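Local coordinates for synaptotagmin-1 (Arabidopsis thaliana, PDB 7AS6), which helps maintain plasma membrane integrity during freezing and osmotic stress, and is represented by its first C2 domain, a probable calcium-dependent phospholipid-binding module, at residues A[4-10]-A[63-69]; A[100-105]-A[135-140]. All blocks are in the same frame, centred on the assembly; numbering follows the deposited sequence.

Contact 1: A[4-10]-A[63-69]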
loop_
_atom_site.group_PDB
_atom_site.type_symbol
_atom_site.label_atom_id
_atom_site.label_comp_id
_atom_site.label_asym_id
_atom_site.label_seq_id
_atom_site.Cartn_x
_atom_site.Cartn_y
_atom_site.Cartn_z
ATOM N N ARG A 4 9.218 20.242 10.280
ATOM C CA ARG A 4 8.235 19.241 10.677
ATOM C C ARG A 4 6.820 19.651 10.279
ATOM O O ARG A 4 5.862 18.920 10.534
ATOM C CB ARG A 4 8.301 18.989 12.187
ATOM C CG ARG A 4 8.271 20.250 13.040
ATOM C CD ARG A 4 7.228 20.168 14.153
ATOM N NE ARG A 4 5.898 20.569 13.696
ATOM C CZ ARG A 4 4.873 19.737 13.538
ATOM N NH1 ARG A 4 5.014 18.448 13.810
ATOM N NH2 ARG A 4 3.703 20.196 13.116
ATOM N N ARG A 5 6.688 20.822 9.651
ATOM C CA ARG A 5 5.375 21.310 9.244
ATOM C C ARG A 5 5.000 20.760 7.869
ATOM O O ARG A 5 5.844 20.717 6.970
ATOM C CB ARG A 5 5.357 22.832 9.221
ATOM C CG ARG A 5 5.216 23.442 10.601
ATOM C CD ARG A 5 3.775 23.352 11.062
ATOM N NE ARG A 5 2.940 24.328 10.366
ATOM C CZ ARG A 5 1.627 24.211 10.193
ATOM N NH1 ARG A 5 0.959 25.160 9.547
ATOM N NH2 ARG A 5 0.984 23.143 10.651
ATOM N N PRO A 6 3.750 20.329 7.676
ATOM C CA PRO A 6 3.412 19.568 6.464
ATOM C C PRO A 6 3.380 20.449 5.220
ATOM O O PRO A 6 2.788 21.531 5.217
ATOM C CB PRO A 6 2.028 18.987 6.785
ATOM C CG PRO A 6 1.889 19.101 8.277
ATOM C CD PRO A 6 2.629 20.353 8.628
ATOM N N VAL A 7 4.019 19.958 4.153
ATOM C CA VAL A 7 4.072 20.666 2.876
ATOM C C VAL A 7 2.769 20.504 2.115
ATOM O O VAL A 7 2.317 21.420 1.416
ATOM C CB VAL A 7 5.253 20.147 2.038
ATOM C CG1 VAL A 7 5.472 21.027 0.818
ATOM C CG2 VAL A 7 6.498 20.041 2.885
ATOM N N GLY A 8 2.180 19.324 2.197
ATOM C CA GLY A 8 0.971 19.037 1.466
ATOM C C GLY A 8 0.387 17.734 1.959
ATOM O O GLY A 8 0.743 17.235 3.027
ATOM N N ILE A 9 -0.514 17.187 1.157
ATOM C CA ILE A 9 -1.201 15.948 1.481
ATOM C C ILE A 9 -1.140 15.047 0.260
ATOM O O ILE A 9 -1.410 15.491 -0.861
ATOM C CB ILE A 9 -2.656 16.207 1.907
ATOM C CG1 ILE A 9 -2.681 17.023 3.199
ATOM C CG2 ILE A 9 -3.396 14.897 2.098
ATOM C CD1 ILE A 9 -4.049 17.543 3.549
ATOM N N VAL A 10 -0.756 13.794 0.464
ATOM C CA VAL A 10 -0.736 12.813 -0.611
ATOM C C VAL A 10 -1.945 11.902 -0.453
ATOM O O VAL A 10 -2.215 11.391 0.643
ATOM C CB VAL A 10 0.588 12.031 -0.634
ATOM C CG1 VAL A 10 0.852 11.355 0.701
ATOM C CG2 VAL A 10 0.579 11.029 -1.762
ATOM N N LYS A 63 -5.220 9.241 3.089
ATOM C CA LYS A 63 -4.510 10.519 3.049
ATOM C C LYS A 63 -3.392 10.550 4.089
ATOM O O LYS A 63 -3.594 10.145 5.241
ATOM C CB LYS A 63 -5.456 11.695 3.316
ATOM C CG LYS A 63 -6.415 12.035 2.194
ATOM C CD LYS A 63 -7.722 12.617 2.752
ATOM C CE LYS A 63 -7.470 13.540 3.944
ATOM N NZ LYS A 63 -8.638 13.582 4.876
ATOM N N PHE A 64 -2.223 11.051 3.685
ATOM C CA PHE A 64 -1.084 11.262 4.573
ATOM C C PHE A 64 -0.597 12.701 4.468
ATOM O O PHE A 64 -0.548 13.264 3.368
ATOM C CB PHE A 64 0.075 10.338 4.231
ATOM C CG PHE A 64 -0.219 8.882 4.456
ATOM C CD1 PHE A 64 -0.788 8.107 3.452
ATOM C CD2 PHE A 64 0.086 8.282 5.671
ATOM C CE1 PHE A 64 -1.055 6.750 3.662
ATOM C CE2 PHE A 64 -0.173 6.924 5.888
ATOM C CZ PHE A 64 -0.740 6.165 4.883
ATOM N N SER A 65 -0.211 13.283 5.605
ATOM C CA SER A 65 0.477 14.570 5.605
ATOM C C SER A 65 1.916 14.371 5.153
ATOM O O SER A 65 2.603 13.457 5.624
ATOM C CB SER A 65 0.443 15.204 6.994
ATOM O OG SER A 65 -0.862 15.634 7.325
ATOM N N VAL A 66 2.369 15.219 4.235
ATOM C CA VAL A 66 3.709 15.122 3.672
ATOM C C VAL A 66 4.568 16.217 4.277
ATOM O O VAL A 66 4.199 17.399 4.238
ATOM C CB VAL A 66 3.688 15.241 2.139
ATOM C CG1 VAL A 66 5.082 14.983 1.578
ATOM C CG2 VAL A 66 2.685 14.280 1.548
ATOM N N ARG A 67 5.720 15.824 4.829
ATOM C CA ARG A 67 6.674 16.754 5.415
ATOM C C ARG A 67 7.970 16.877 4.630
ATOM O O ARG A 67 8.688 17.861 4.817
ATOM C CB ARG A 67 6.992 16.350 6.863
ATOM C CG ARG A 67 5.843 16.642 7.813
ATOM C CD ARG A 67 6.020 16.005 9.176
ATOM N NE ARG A 67 4.887 16.327 10.039
ATOM C CZ ARG A 67 3.781 15.592 10.139
ATOM N NH1 ARG A 67 3.648 14.472 9.438
ATOM N NH2 ARG A 67 2.806 15.975 10.948
ATOM N N ASP A 68 8.283 15.923 3.759
ATOM C CA ASP A 68 9.409 16.069 2.844
ATOM C C ASP A 68 9.211 15.173 1.627
ATOM O O ASP A 68 9.502 13.970 1.684
ATOM C CB ASP A 68 10.734 15.729 3.528
ATOM C CG ASP A 68 11.938 16.263 2.763
ATOM O OD1 ASP A 68 12.662 17.118 3.315
ATOM O OD2 ASP A 68 12.145 15.848 1.602
ATOM N N PRO A 69 8.729 15.720 0.508
ATOM C CA PRO A 69 8.501 14.882 -0.677
ATOM C C PRO A 69 9.766 14.239 -1.208
ATOM O O PRO A 69 9.675 13.260 -1.959
ATOM C CB PRO A 69 7.903 15.865 -1.696
ATOM C CG PRO A 69 7.431 17.039 -0.890
ATOM C CD PRO A 69 8.357 17.126 0.278
#
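Val66 O accepts two backbone N-H groups from the opposing segment: Val7 N at 2.6 Å, nearly in line with the carbonyl but bent at the hydrogen, and Gly8 N in a weak, longer bond. Two residues facing one make this a classic beta bulge. Val66 N returns a bond to Gly8 O at 2.9 Å; past the bulge, Val10 and Phe64 form a hydrogen-bonded pair through both their N-H and C=O groups. On the face carrying Val10, Phe64 and Val66, Val10 turns CG1 between its N and carbonyl carbon (chi1 56°), which brings it 3.6 Å from Val66 CG2; the side chains cross nearly at right angles. On the other face Ile9 CG2 packs against Lys63 CB at 4.0 Å. Past the strand ends, Arg67, extended from CG to NE, sends its NE-H to Arg4 O at 2.8 Å in a bent bond, the donor tilted from the carbonyl plane, with the oxygen at the guanidinium edge and close to its plane; Pro6 CG lies over one guanidinium face. Strand 57-66 edges its four-stranded sheet, 8-18 separating it from 131-140, while Phe64 reaches Ile35 and Leu37 of strand 31-37 in the facing sheet of the C2 sandwich.

Contact 2: A[100-105]-A[135-140]; sequences MVPDEH and ELLYKP. With NI (nickel (II) ion), chain D.
Met100 lays its methyl over one face of the Tyr138 ring, CE lying 3.8 Å from the ring centroid and 15° off the normal, a CH-pi contact. Its sulfur stands obliquely to the same ring in a Met-aromatic contact, SD 4.2 Å from the Tyr138 ring centroid. The bend at the end of the methionine (chi3 -56°) folds CE back over the ring, while CG meets Leu136 CD1. Pro140 N lies over the opposite face of the tyrosine ring. Beside this apolar patch, Asp103 N donates a nearly straight bond to Tyr138 O (3.0 Å, 166° at the hydrogen), and Pro102 CA-H points to the same oxygen. Asp103 also forms a salt bridge: Lys139, bent at chi2 and chi3, brings NZ to OD1 at 2.6 Å from above the carboxylate plane. Leu137 puts CD1 against the backbone of Glu104 and CD2 3.8 Å from His105 CE1. Glu135 OE1 lies 3.9 Å from His105 CB, the carboxylate and ring planes nearly perpendicular, and His105 NE2 binds a nickel ion at 2.5 Å.

A type II turn from Val101 to Glu104 sets Asp103, at its third position in a left-handed conformation, against the strand. A water accepts the N-H of Tyr138 and lies within bonding distance of Val101 O and Glu104 O, linking turn and strand. Val10 packs on Met100, and strand 131-140 is hydrogen-bonded to strand 8-18 through Leu137 with His11.

The loop is thus joined to the strand by apolar packing on the Met100 side and by polar bonds at Asp103. Because Lys139 approaches so closely, its positive charge would probably stabilise the ionised form of the Asp103 carboxylate.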
loop_
_atom_site.group_PDB
_atom_site.type_symbol
_atom_site.label_atom_id
_atom_site.label_comp_id
_atom_site.label_asym_id
_atom_site.label_seq_id
_atom_site.Cartn_x
_atom_site.Cartn_y
_atom_site.Cartn_z
ATOM N N MET A 100 5.943 11.322 -6.889
ATOM C CA MET A 100 4.674 12.041 -6.981
ATOM C C MET A 100 4.742 13.133 -8.048
ATOM O O MET A 100 5.820 13.604 -8.417
ATOM C CB MET A 100 4.313 12.718 -5.653
ATOM C CG MET A 100 4.024 11.816 -4.459
ATOM S SD MET A 100 3.588 12.846 -3.023
ATOM C CE MET A 100 5.024 13.919 -2.915
ATOM N N VAL A 101 3.564 13.552 -8.515
ATOM C CA VAL A 101 3.403 14.710 -9.401
ATOM C C VAL A 101 2.259 15.567 -8.866
ATOM O O VAL A 101 1.152 15.046 -8.678
ATOM C CB VAL A 101 3.130 14.291 -10.858
ATOM C CG1 VAL A 101 3.046 15.536 -11.764
ATOM C CG2 VAL A 101 4.199 13.346 -11.368
ATOM N N PRO A 102 2.454 16.869 -8.616
ATOM C CA PRO A 102 1.367 17.673 -8.028
ATOM C C PRO A 102 0.172 17.757 -8.970
ATOM O O PRO A 102 0.331 17.995 -10.167
ATOM C CB PRO A 102 2.016 19.046 -7.812
ATOM C CG PRO A 102 3.152 19.089 -8.814
ATOM C CD PRO A 102 3.662 17.669 -8.867
ATOM N N ASP A 103 -1.028 17.507 -8.429
ATOM C CA ASP A 103 -2.284 17.661 -9.174
ATOM C C ASP A 103 -2.395 16.709 -10.373
ATOM O O ASP A 103 -2.996 17.056 -11.391
ATOM C CB ASP A 103 -2.466 19.109 -9.653
ATOM C CG ASP A 103 -2.621 20.095 -8.511
ATOM O OD1 ASP A 103 -3.198 19.717 -7.466
ATOM O OD2 ASP A 103 -2.173 21.253 -8.664
ATOM N N GLU A 104 -1.804 15.519 -10.289
ATOM C CA GLU A 104 -1.946 14.478 -11.309
ATOM C C GLU A 104 -2.165 13.146 -10.600
ATOM O O GLU A 104 -1.422 12.814 -9.674
ATOM C CB GLU A 104 -0.698 14.348 -12.209
ATOM C CG GLU A 104 -0.597 15.222 -13.495
ATOM C CD GLU A 104 0.566 14.756 -14.406
ATOM O OE1 GLU A 104 1.113 13.656 -14.151
ATOM O OE2 GLU A 104 0.943 15.468 -15.366
ATOM N N HIS A 105 -3.163 12.385 -11.032
ATOM C CA HIS A 105 -3.242 10.985 -10.631
ATOM C C HIS A 105 -2.137 10.218 -11.337
ATOM O O HIS A 105 -2.074 10.201 -12.572
ATOM C CB HIS A 105 -4.603 10.399 -10.980
ATOM C CG HIS A 105 -5.749 11.210 -10.473
ATOM N ND1 HIS A 105 -6.323 10.995 -9.239
ATOM C CD2 HIS A 105 -6.421 12.245 -11.030
ATOM C CE1 HIS A 105 -7.300 11.867 -9.056
ATOM N NE2 HIS A 105 -7.379 12.636 -10.128
ATOM N N GLU A 135 -2.287 4.280 -6.658
ATOM C CA GLU A 135 -2.241 5.614 -7.254
ATOM C C GLU A 135 -1.884 6.631 -6.190
ATOM O O GLU A 135 -2.242 6.479 -5.019
ATOM C CB GLU A 135 -3.566 6.067 -7.848
ATOM C CG GLU A 135 -4.028 5.367 -9.092
ATOM C CD GLU A 135 -5.367 5.924 -9.536
ATOM O OE1 GLU A 135 -5.673 7.082 -9.143
ATOM O OE2 GLU A 135 -6.118 5.200 -10.240
ATOM N N LEU A 136 -1.203 7.681 -6.609
ATOM C CA LEU A 136 -0.878 8.783 -5.724
ATOM C C LEU A 136 -1.372 10.071 -6.352
ATOM O O LEU A 136 -1.239 10.270 -7.563
ATOM C CB LEU A 136 0.624 8.877 -5.469
ATOM C CG LEU A 136 1.373 7.652 -4.956
ATOM C CD1 LEU A 136 2.815 8.037 -4.691
ATOM C CD2 LEU A 136 0.729 7.077 -3.706
ATOM N N LEU A 137 -1.958 10.935 -5.528
ATOM C CA LEU A 137 -2.308 12.294 -5.932
ATOM C C LEU A 137 -1.763 13.239 -4.872
ATOM O O LEU A 137 -2.217 13.215 -3.725
ATOM C CB LEU A 137 -3.818 12.468 -6.102
ATOM C CG LEU A 137 -4.252 13.916 -6.351
ATOM C CD1 LEU A 137 -3.651 14.441 -7.650
ATOM C CD2 LEU A 137 -5.765 14.044 -6.364
ATOM N N TYR A 138 -0.791 14.069 -5.246
ATOM C CA TYR A 138 -0.171 14.979 -4.298
ATOM C C TYR A 138 -0.829 16.347 -4.410
ATOM O O TYR A 138 -0.825 16.962 -5.482
ATOM C CB TYR A 138 1.332 15.081 -4.535
ATOM C CG TYR A 138 2.001 16.027 -3.574
ATOM C CD1 TYR A 138 1.813 15.887 -2.206
ATOM C CD2 TYR A 138 2.817 17.062 -4.027
ATOM C CE1 TYR A 138 2.415 16.743 -1.315
ATOM C CE2 TYR A 138 3.423 17.935 -3.137
ATOM C CZ TYR A 138 3.211 17.767 -1.778
ATOM O OH TYR A 138 3.802 18.611 -0.866
ATOM N N LYS A 139 -1.403 16.816 -3.306
ATOM C CA LYS A 139 -1.977 18.153 -3.245
ATOM C C LYS A 139 -1.113 18.992 -2.319
ATOM O O LYS A 139 -1.239 18.892 -1.088
ATOM C CB LYS A 139 -3.424 18.113 -2.752
ATOM C CG LYS A 139 -4.345 17.328 -3.670
ATOM C CD LYS A 139 -4.355 17.904 -5.088
ATOM C CE LYS A 139 -5.543 18.828 -5.305
ATOM N NZ LYS A 139 -5.649 19.289 -6.719
ATOM N N PRO A 140 -0.193 19.791 -2.851
ATOM C CA PRO A 140 0.594 20.686 -2.000
ATOM C C PRO A 140 -0.240 21.875 -1.552
ATOM O O PRO A 140 -1.228 22.243 -2.193
ATOM C CB PRO A 140 1.733 21.125 -2.925
ATOM C CG PRO A 140 1.109 21.084 -4.293
ATOM C CD PRO A 140 0.149 19.928 -4.279
HETATM NI NI NI D . -9.002 14.503 -10.365
HETATM O O HOH W 1 0.793 12.699 -7.760
#

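Overall arrangement
Contacts 1 and 2 lie on the same four-stranded sheet, their centres about 12 Å apart, and meet where strands 8-18 and 131-140 run side by side. Ile9 O of contact 1 and Lys139 N of contact 2 are 2.8 Å apart, a probable hydrogen bond, while Tyr138 OH packs 3.4 Å from Val7 CG1. Tyr138 and Met100 both touch Pro69, so apolar packing is continuous between them. Each contact lies near a different nickel ion, one about 6 Å from the Lys63 side chain and the other bound by His105. Both are away from the cadmium site formed by Asp24, Asp30, Asp80, Trp81 and Glu82, whose acidic residues probably bind calcium.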